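Local coordinates for protein EscN (Escherichia coli O127:H6, PDB 2OBL) that belongs to the P-loop NTPase clan, as a member of the ATP synthase alpha/beta family, and is probably a component of a bacterial type III secretion system, at residues I74-G79 with T216-V221; V169-R174 with T220-S225; A175-G180 with G191-V196. The protein carries 1 engineered substitution. One frame throughout, in Å; residues are numbered along the deposited sequence.

Contact 1: residues I74-G79 with T216-V221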
loop_
_atom_site.group_PDB
_atom_site.type_symbol
_atom_site.label_atom_id
_atom_site.label_comp_id
_atom_site.label_asym_id
_atom_site.label_seq_id
_atom_site.Cartn_x
_atom_site.Cartn_y
_atom_site.Cartn_z
ATOM N N ILE A 74 -2.791 -0.995 5.516
ATOM C CA ILE A 74 -1.650 -0.088 5.368
ATOM C C ILE A 74 -1.998 0.993 4.373
ATOM O O ILE A 74 -2.566 0.699 3.328
ATOM C CB ILE A 74 -0.439 -0.872 4.791
ATOM C CG1 ILE A 74 -0.104 -2.082 5.673
ATOM C CG2 ILE A 74 0.763 0.050 4.560
ATOM C CD1 ILE A 74 0.427 -3.275 4.884
ATOM N N GLY A 75 -1.675 2.244 4.681
ATOM C CA GLY A 75 -1.896 3.319 3.716
ATOM C C GLY A 75 -0.575 3.774 3.117
ATOM O O GLY A 75 0.442 3.822 3.811
ATOM N N ILE A 76 -0.577 4.112 1.832
ATOM C CA ILE A 76 0.576 4.780 1.235
ATOM C C ILE A 76 0.075 6.145 0.764
ATOM O O ILE A 76 -0.842 6.219 -0.052
ATOM C CB ILE A 76 1.149 4.001 0.031
ATOM C CG1 ILE A 76 1.691 2.635 0.488
ATOM C CG2 ILE A 76 2.236 4.851 -0.678
ATOM C CD1 ILE A 76 2.219 1.747 -0.661
ATOM N N PHE A 77 0.677 7.203 1.310
ATOM C CA PHE A 77 0.269 8.587 1.062
ATOM C C PHE A 77 1.310 9.205 0.120
ATOM O O PHE A 77 2.497 9.201 0.429
ATOM C CB PHE A 77 0.238 9.372 2.381
ATOM C CG PHE A 77 -0.862 8.944 3.325
ATOM C CD1 PHE A 77 -2.002 9.736 3.491
ATOM C CD2 PHE A 77 -0.773 7.746 4.027
ATOM C CE1 PHE A 77 -3.032 9.333 4.344
ATOM C CE2 PHE A 77 -1.802 7.345 4.885
ATOM C CZ PHE A 77 -2.933 8.137 5.031
ATOM N N ALA A 78 0.868 9.719 -1.026
ATOM C CA ALA A 78 1.792 10.203 -2.047
ATOM C C ALA A 78 1.161 11.236 -2.972
ATOM O O ALA A 78 0.027 11.084 -3.411
ATOM C CB ALA A 78 2.337 9.035 -2.864
ATOM N N GLY A 79 1.915 12.283 -3.293
ATOM C CA GLY A 79 1.477 13.211 -4.330
ATOM C C GLY A 79 1.934 12.725 -5.698
ATOM O O GLY A 79 2.342 11.568 -5.848
ATOM N N THR A 216 -4.192 -8.901 3.497
ATOM C CA THR A 216 -3.410 -7.754 3.911
ATOM C C THR A 216 -3.693 -6.735 2.845
ATOM O O THR A 216 -3.666 -7.062 1.642
ATOM C CB THR A 216 -1.909 -8.090 3.929
ATOM O OG1 THR A 216 -1.698 -9.238 4.754
ATOM C CG2 THR A 216 -1.093 -6.912 4.463
ATOM N N ALA A 217 -3.992 -5.506 3.253
ATOM C CA ALA A 217 -4.478 -4.544 2.289
ATOM C C ALA A 217 -3.637 -3.283 2.304
ATOM O O ALA A 217 -3.246 -2.814 3.365
ATOM C CB ALA A 217 -5.939 -4.225 2.557
ATOM N N ILE A 218 -3.359 -2.763 1.115
ATOM C CA ILE A 218 -2.667 -1.493 0.968
ATOM C C ILE A 218 -3.589 -0.556 0.221
ATOM O O ILE A 218 -4.038 -0.880 -0.882
ATOM C CB ILE A 218 -1.388 -1.684 0.161
ATOM C CG1 ILE A 218 -0.358 -2.470 0.975
ATOM C CG2 ILE A 218 -0.811 -0.353 -0.284
ATOM C CD1 ILE A 218 0.869 -2.887 0.126
ATOM N N TYR A 219 -3.855 0.603 0.824
ATOM C CA TYR A 219 -4.734 1.627 0.245
ATOM C C TYR A 219 -3.924 2.878 -0.043
ATOM O O TYR A 219 -3.255 3.400 0.859
ATOM C CB TYR A 219 -5.855 1.972 1.239
ATOM C CG TYR A 219 -6.664 0.781 1.672
ATOM C CD1 TYR A 219 -7.759 0.356 0.921
ATOM C CD2 TYR A 219 -6.324 0.061 2.826
ATOM C CE1 TYR A 219 -8.506 -0.747 1.301
ATOM C CE2 TYR A 219 -7.060 -1.056 3.217
ATOM C CZ TYR A 219 -8.154 -1.447 2.453
ATOM O OH TYR A 219 -8.875 -2.537 2.833
ATOM N N THR A 220 -3.962 3.375 -1.270
ATOM C CA THR A 220 -3.229 4.633 -1.529
ATOM C C THR A 220 -4.119 5.852 -1.356
ATOM O O THR A 220 -5.315 5.826 -1.649
ATOM C CB THR A 220 -2.554 4.687 -2.901
ATOM O OG1 THR A 220 -3.547 4.768 -3.923
ATOM C CG2 THR A 220 -1.672 3.448 -3.121
ATOM N N VAL A 221 -3.498 6.921 -0.877
ATOM C CA VAL A 221 -4.125 8.208 -0.675
ATOM C C VAL A 221 -3.312 9.208 -1.507
ATOM O O VAL A 221 -2.089 9.337 -1.340
ATOM C CB VAL A 221 -4.103 8.618 0.807
ATOM C CG1 VAL A 221 -4.671 10.053 0.974
ATOM C CG2 VAL A 221 -4.881 7.591 1.663
#
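I74 bonds both A217 and Y219 at the start of a ladder of five main-chain hydrogen bonds, showing how strands far apart in sequence become parallel neighbours. It receives the N-H of Y219 at its O (I74 O to Y219 N, 2.8 Å) and gives its own N-H to A217 O. I76 repeats the pattern, N to Y219 O and O to V221 N; A78 N closes the ladder on V221 O at 3.0 Å. Four of the carbonyls also have a CA-H...O contact, as where I218 CA lies 3.2 Å from I74 O.

On one face, I76 CD1 crosses to I218 CG2 at 3.7 Å, and I74 CD1 reaches T216 CG2 at 4.0 Å; I91 of helix 84-94 covers I76 and I218. On the other, F77 and V221 point the same way, and V221 CG2 sits over the F77 ring in a CH-pi contact, 4.0 Å from the centroid. F77 CG is anti to its carbonyl carbon (chi1 -69°); the CE2 edge of the ring lies close to G75, which has no side chain. Strand 73-78 runs toward a probable Walker A P-loop, and 214-222 separates it from 161-167, a strand order characteristic of RecA-like P-loop NTPases.

Contact 2: residues V169-R174 with T220-S225; sequences VTRYAR and TVLLES
T170 and L222 share one of the two hydrogen bonds nearest the sheet, at the start of helix 169-182. T170 OG1, anti to its own carbonyl carbon (chi1 -62°), accepts the N-H of L222 almost straight, at 2.8 Å from L222 N. A threonine hydroxyl thus takes up a strand N-H. V169 N is bonded to T220 O at 2.9 Å, though bent to 138°.

The charged pair lies farther out. R174 and E224 meet tip to tip, NH2 to OE2 at 2.8 Å, with guanidinium and carboxylate only 17° from coplanar; OE2 uses its anti lone pair. One water links R174 NH1 to the same OE2, and T170 CG2 lies over one face of the guanidinium, 3.5 Å above its plane.

The apolar contact is V169 CG1 against V221 CG2 (3.7 Å). Separately, L222 CD1 packs against the guanidinium end of R171, 3.6 Å from R171 NE, the side chains crossing at about a right angle. R171 NE has its ionic partner in E107. T220 OG1 is bonded to D167, which ends strand 161-167 in a position consistent with a Walker B aspartate. Helix 169-182 is thereby fixed beside the C-terminal ends of the parallel strands, where P-loop NTPases typically carry their nucleotide site.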
loop_
_atom_site.group_PDB
_atom_site.type_symbol
_atom_site.label_atom_id
_atom_site.label_comp_id
_atom_site.label_asym_id
_atom_site.label_seq_id
_atom_site.Cartn_x
_atom_site.Cartn_y
_atom_site.Cartn_z
ATOM N N VAL A 169 -7.782 4.835 -2.703
ATOM C CA VAL A 169 -8.977 5.078 -1.916
ATOM C C VAL A 169 -9.468 6.500 -2.196
ATOM O O VAL A 169 -10.662 6.769 -2.130
ATOM C CB VAL A 169 -8.761 4.778 -0.407
ATOM C CG1 VAL A 169 -7.805 5.772 0.237
ATOM C CG2 VAL A 169 -10.114 4.746 0.319
ATOM N N THR A 170 -8.535 7.400 -2.531
ATOM C CA THR A 170 -8.902 8.781 -2.871
ATOM C C THR A 170 -9.888 8.851 -4.039
ATOM O O THR A 170 -10.907 9.540 -3.968
ATOM C CB THR A 170 -7.644 9.588 -3.223
ATOM O OG1 THR A 170 -6.782 9.624 -2.077
ATOM C CG2 THR A 170 -8.022 11.019 -3.656
ATOM N N ARG A 171 -9.587 8.143 -5.124
ATOM C CA ARG A 171 -10.459 8.209 -6.305
ATOM C C ARG A 171 -11.696 7.349 -6.150
ATOM O O ARG A 171 -12.756 7.666 -6.722
ATOM C CB ARG A 171 -9.682 7.898 -7.587
ATOM C CG ARG A 171 -8.642 8.979 -7.903
ATOM C CD ARG A 171 -8.165 8.900 -9.346
ATOM N NE ARG A 171 -6.926 9.651 -9.567
ATOM C CZ ARG A 171 -6.889 10.893 -10.024
ATOM N NH1 ARG A 171 -8.022 11.524 -10.312
ATOM N NH2 ARG A 171 -5.715 11.499 -10.214
ATOM N N TYR A 172 -11.589 6.293 -5.341
ATOM C CA TYR A 172 -12.770 5.550 -4.939
ATOM C C TYR A 172 -13.735 6.508 -4.241
ATOM O O TYR A 172 -14.940 6.512 -4.522
ATOM C CB TYR A 172 -12.444 4.414 -3.952
ATOM C CG TYR A 172 -13.651 4.126 -3.089
ATOM C CD1 TYR A 172 -14.702 3.348 -3.571
ATOM C CD2 TYR A 172 -13.777 4.680 -1.814
ATOM C CE1 TYR A 172 -15.831 3.126 -2.814
ATOM C CE2 TYR A 172 -14.903 4.457 -1.047
ATOM C CZ TYR A 172 -15.934 3.680 -1.558
ATOM O OH TYR A 172 -17.059 3.460 -0.801
ATOM N N ALA A 173 -13.200 7.299 -3.314
ATOM C CA ALA A 173 -14.037 8.208 -2.503
ATOM C C ALA A 173 -14.688 9.302 -3.347
ATOM O O ALA A 173 -15.830 9.703 -3.093
ATOM C CB ALA A 173 -13.225 8.815 -1.364
ATOM N N ARG A 174 -13.963 9.797 -4.346
ATOM C CA ARG A 174 -14.517 10.818 -5.219
ATOM C C ARG A 174 -15.659 10.219 -6.040
ATOM O O ARG A 174 -16.673 10.872 -6.256
ATOM C CB ARG A 174 -13.443 11.393 -6.136
ATOM C CG ARG A 174 -12.427 12.254 -5.382
ATOM C CD ARG A 174 -11.289 12.626 -6.314
ATOM N NE ARG A 174 -10.235 13.344 -5.608
ATOM C CZ ARG A 174 -9.064 13.653 -6.156
ATOM N NH1 ARG A 174 -8.811 13.307 -7.416
ATOM N NH2 ARG A 174 -8.154 14.320 -5.453
ATOM N N THR A 220 -3.962 3.375 -1.270
ATOM C CA THR A 220 -3.229 4.633 -1.529
ATOM C C THR A 220 -4.119 5.852 -1.356
ATOM O O THR A 220 -5.315 5.826 -1.649
ATOM C CB THR A 220 -2.554 4.687 -2.901
ATOM O OG1 THR A 220 -3.547 4.768 -3.923
ATOM C CG2 THR A 220 -1.672 3.448 -3.121
ATOM N N VAL A 221 -3.498 6.921 -0.877
ATOM C CA VAL A 221 -4.125 8.208 -0.675
ATOM C C VAL A 221 -3.312 9.208 -1.507
ATOM O O VAL A 221 -2.089 9.337 -1.340
ATOM C CB VAL A 221 -4.103 8.618 0.807
ATOM C CG1 VAL A 221 -4.671 10.053 0.974
ATOM C CG2 VAL A 221 -4.881 7.591 1.663
ATOM N N LEU A 222 -3.991 9.895 -2.411
ATOM C CA LEU A 222 -3.313 10.732 -3.397
ATOM C C LEU A 222 -3.342 12.134 -2.859
ATOM O O LEU A 222 -4.419 12.667 -2.555
ATOM C CB LEU A 222 -4.035 10.680 -4.737
ATOM C CG LEU A 222 -4.185 9.278 -5.331
ATOM C CD1 LEU A 222 -4.619 9.385 -6.798
ATOM C CD2 LEU A 222 -2.897 8.441 -5.178
ATOM N N LEU A 223 -2.158 12.717 -2.712
ATOM C CA LEU A 223 -2.030 14.028 -2.103
ATOM C C LEU A 223 -2.019 15.099 -3.174
ATOM O O LEU A 223 -1.351 14.961 -4.197
ATOM C CB LEU A 223 -0.771 14.101 -1.247
ATOM C CG LEU A 223 -0.720 13.116 -0.080
ATOM C CD1 LEU A 223 0.613 13.233 0.658
ATOM C CD2 LEU A 223 -1.903 13.340 0.872
ATOM N N GLU A 224 -2.788 16.154 -2.957
ATOM C CA GLU A 224 -2.820 17.252 -3.912
ATOM C C GLU A 224 -1.776 18.301 -3.521
ATOM O O GLU A 224 -1.431 18.446 -2.344
ATOM C CB GLU A 224 -4.233 17.853 -4.002
ATOM C CG GLU A 224 -5.300 16.873 -4.518
ATOM C CD GLU A 224 -5.166 16.541 -5.997
ATOM O OE1 GLU A 224 -4.275 17.105 -6.664
ATOM O OE2 GLU A 224 -5.965 15.716 -6.500
ATOM N N SER A 225 -1.245 19.007 -4.512
ATOM C CA SER A 225 -0.259 20.033 -4.230
ATOM C C SER A 225 -1.010 21.321 -3.956
ATOM O O SER A 225 -0.875 22.307 -4.678
ATOM C CB SER A 225 0.717 20.200 -5.402
ATOM O OG SER A 225 1.443 18.991 -5.625
HETATM O O HOH W 1 -6.681 14.615 -8.884
#

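Contact 3: residues A175-G180 with G191-V196; sequences AARDVG and GFPPSV. With ACT (acetate ion), chain C.
R177 and F192 show how the aliphatic part of an arginine can pack while its tip pairs with charge. R177 CB touches the rim of the F192 ring, 3.6 Å from CD1. The next atom, CG, is anti to the backbone N (chi1 171°), which sets it against G191 O at 3.3 Å and P193 CD at 3.8 Å. CD then stands above one face of F192, 4.0 Å from its plane and displaced toward the rim. At chi3 (64°) the chain bends, and NE meets D178 OD1 at 3.0 Å from above the carboxylate plane, in a salt bridge one residue along the same helix; NH2 adds only weak bonds to D178. At the tip, two nearly straight bonds hold an acetate ion, probably from the crystallisation liquor. R177 NH1 lies 2.6 Å from ACT O, and R177 NH2 lies 2.8 Å from ACT OXT. Two anionic partners thus meet one guanidinium at its edge, and probably fix its rotation.

The contact joins two consecutive helices of the nucleotide-binding domain, 169-182 and 194-204, partly through the end of the loop between them and partly directly: G191, with a positive phi, leads into F192, and P193 occupies the N-cap position of the second helix. F192 also lies on I232 of helix 231-239.

Beyond the arginine, V196 inserts its CG2 methyl against the first helix, 3.4 Å from R177 N and close to A176 C and CB. At G180 the helix has no side chain, and P193 CG and S195 OG both come up to its CA. A water donates to both A176 O and S195 OG, bridging the helices, while E185 supplies a further hydrogen-bond partner for S195 OG.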
loop_
_atom_site.group_PDB
_atom_site.type_symbol
_atom_site.label_atom_id
_atom_site.label_comp_id
_atom_site.label_asym_id
_atom_site.label_seq_id
_atom_site.Cartn_x
_atom_site.Cartn_y
_atom_site.Cartn_z
ATOM N N ALA A 175 -15.495 8.980 -6.482
ATOM C CA ALA A 175 -16.583 8.288 -7.194
ATOM C C ALA A 175 -17.781 8.088 -6.254
ATOM O O ALA A 175 -18.915 8.376 -6.613
ATOM C CB ALA A 175 -16.097 6.942 -7.754
ATOM N N ALA A 176 -17.516 7.594 -5.048
ATOM C CA ALA A 176 -18.582 7.352 -4.080
ATOM C C ALA A 176 -19.293 8.655 -3.692
ATOM O O ALA A 176 -20.520 8.663 -3.415
ATOM C CB ALA A 176 -18.009 6.644 -2.844
ATOM N N ARG A 177 -18.534 9.753 -3.674
ATOM C CA ARG A 177 -19.096 11.084 -3.420
ATOM C C ARG A 177 -20.140 11.411 -4.490
ATOM O O ARG A 177 -21.252 11.828 -4.174
ATOM C CB ARG A 177 -17.983 12.150 -3.433
ATOM C CG ARG A 177 -18.463 13.609 -3.384
ATOM C CD ARG A 177 -17.313 14.538 -3.836
ATOM N NE ARG A 177 -16.968 14.283 -5.234
ATOM C CZ ARG A 177 -15.820 14.623 -5.813
ATOM N NH1 ARG A 177 -14.882 15.268 -5.117
ATOM N NH2 ARG A 177 -15.619 14.331 -7.111
ATOM N N ASP A 178 -19.751 11.245 -5.746
ATOM C CA ASP A 178 -20.589 11.632 -6.852
ATOM C C ASP A 178 -21.850 10.777 -6.879
ATOM O O ASP A 178 -22.932 11.296 -7.127
ATOM C CB ASP A 178 -19.816 11.575 -8.161
ATOM C CG ASP A 178 -18.753 12.654 -8.235
ATOM O OD1 ASP A 178 -18.833 13.600 -7.427
ATOM O OD2 ASP A 178 -17.863 12.565 -9.099
ATOM N N VAL A 179 -21.713 9.493 -6.561
ATOM C CA VAL A 179 -22.884 8.589 -6.437
ATOM C C VAL A 179 -23.808 9.045 -5.314
ATOM O O VAL A 179 -25.028 9.150 -5.501
ATOM C CB VAL A 179 -22.446 7.131 -6.174
ATOM C CG1 VAL A 179 -23.673 6.212 -5.885
ATOM C CG2 VAL A 179 -21.641 6.610 -7.362
ATOM N N GLY A 180 -23.222 9.337 -4.156
ATOM C CA GLY A 180 -23.990 9.774 -2.990
ATOM C C GLY A 180 -24.737 11.076 -3.223
ATOM O O GLY A 180 -25.918 11.192 -2.876
ATOM N N GLY A 191 -17.138 18.537 0.686
ATOM C CA GLY A 191 -17.823 18.114 -0.530
ATOM C C GLY A 191 -18.333 16.676 -0.512
ATOM O O GLY A 191 -19.047 16.257 -1.442
ATOM N N PHE A 192 -18.003 15.941 0.551
ATOM C CA PHE A 192 -18.377 14.528 0.680
ATOM C C PHE A 192 -19.649 14.311 1.480
ATOM O O PHE A 192 -19.810 14.891 2.551
ATOM C CB PHE A 192 -17.235 13.714 1.316
ATOM C CG PHE A 192 -16.006 13.634 0.451
ATOM C CD1 PHE A 192 -15.896 12.649 -0.526
ATOM C CD2 PHE A 192 -14.982 14.559 0.593
ATOM C CE1 PHE A 192 -14.796 12.581 -1.357
ATOM C CE2 PHE A 192 -13.856 14.506 -0.225
ATOM C CZ PHE A 192 -13.756 13.518 -1.209
ATOM N N PRO A 193 -20.546 13.450 0.973
ATOM C CA PRO A 193 -21.721 13.109 1.780
ATOM C C PRO A 193 -21.430 12.031 2.836
ATOM O O PRO A 193 -20.414 11.308 2.759
ATOM C CB PRO A 193 -22.714 12.593 0.744
ATOM C CG PRO A 193 -21.830 11.974 -0.345
ATOM C CD PRO A 193 -20.547 12.784 -0.344
ATOM N N PRO A 194 -22.320 11.924 3.829
ATOM C CA PRO A 194 -22.194 10.931 4.883
ATOM C C PRO A 194 -21.876 9.510 4.408
ATOM O O PRO A 194 -21.061 8.834 5.050
ATOM C CB PRO A 194 -23.559 10.998 5.585
ATOM C CG PRO A 194 -23.970 12.430 5.406
ATOM C CD PRO A 194 -23.507 12.781 4.015
ATOM N N SER A 195 -22.470 9.078 3.295
ATOM C CA SER A 195 -22.280 7.708 2.789
ATOM C C SER A 195 -20.814 7.323 2.540
ATOM O O SER A 195 -20.417 6.184 2.768
ATOM C CB SER A 195 -23.087 7.460 1.515
ATOM O OG SER A 195 -22.745 8.368 0.475
ATOM N N VAL A 196 -20.017 8.267 2.054
ATOM C CA VAL A 196 -18.631 7.954 1.739
ATOM C C VAL A 196 -17.874 7.681 3.040
ATOM O O VAL A 196 -17.139 6.702 3.151
ATOM C CB VAL A 196 -17.949 9.085 0.948
ATOM C CG1 VAL A 196 -16.514 8.687 0.601
ATOM C CG2 VAL A 196 -18.724 9.388 -0.331
HETATM C C ACT C . -12.386 15.702 -7.581
HETATM O O ACT C . -12.707 16.017 -6.413
HETATM O OXT ACT C . -13.283 15.194 -8.308
HETATM C CH3 ACT C . -10.987 15.935 -8.077
HETATM O O HOH W 2 -21.787 7.004 -1.682
#

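How the contacts relate
From the N terminus, strand 73-78 comes first and waits 136 residues for its partner in contact 1, the longest loop of the three. Helix 169-182 arises inside that loop. Its first turns form contact 2, closing 45 residues onto 220-225, the same strand end that contact 1 uses, with T220 and V221 shared. Its later turns form contact 3, which closes only ten residues and is nested within both other loops. Contacts 1 and 2 meet where A78 O probably accepts a hydrogen bond from L223 N; contacts 2 and 3 meet where A173 packs on F192 and V196. Sheet, helix 169-182 and helix 194-204 are thus tied one to the next.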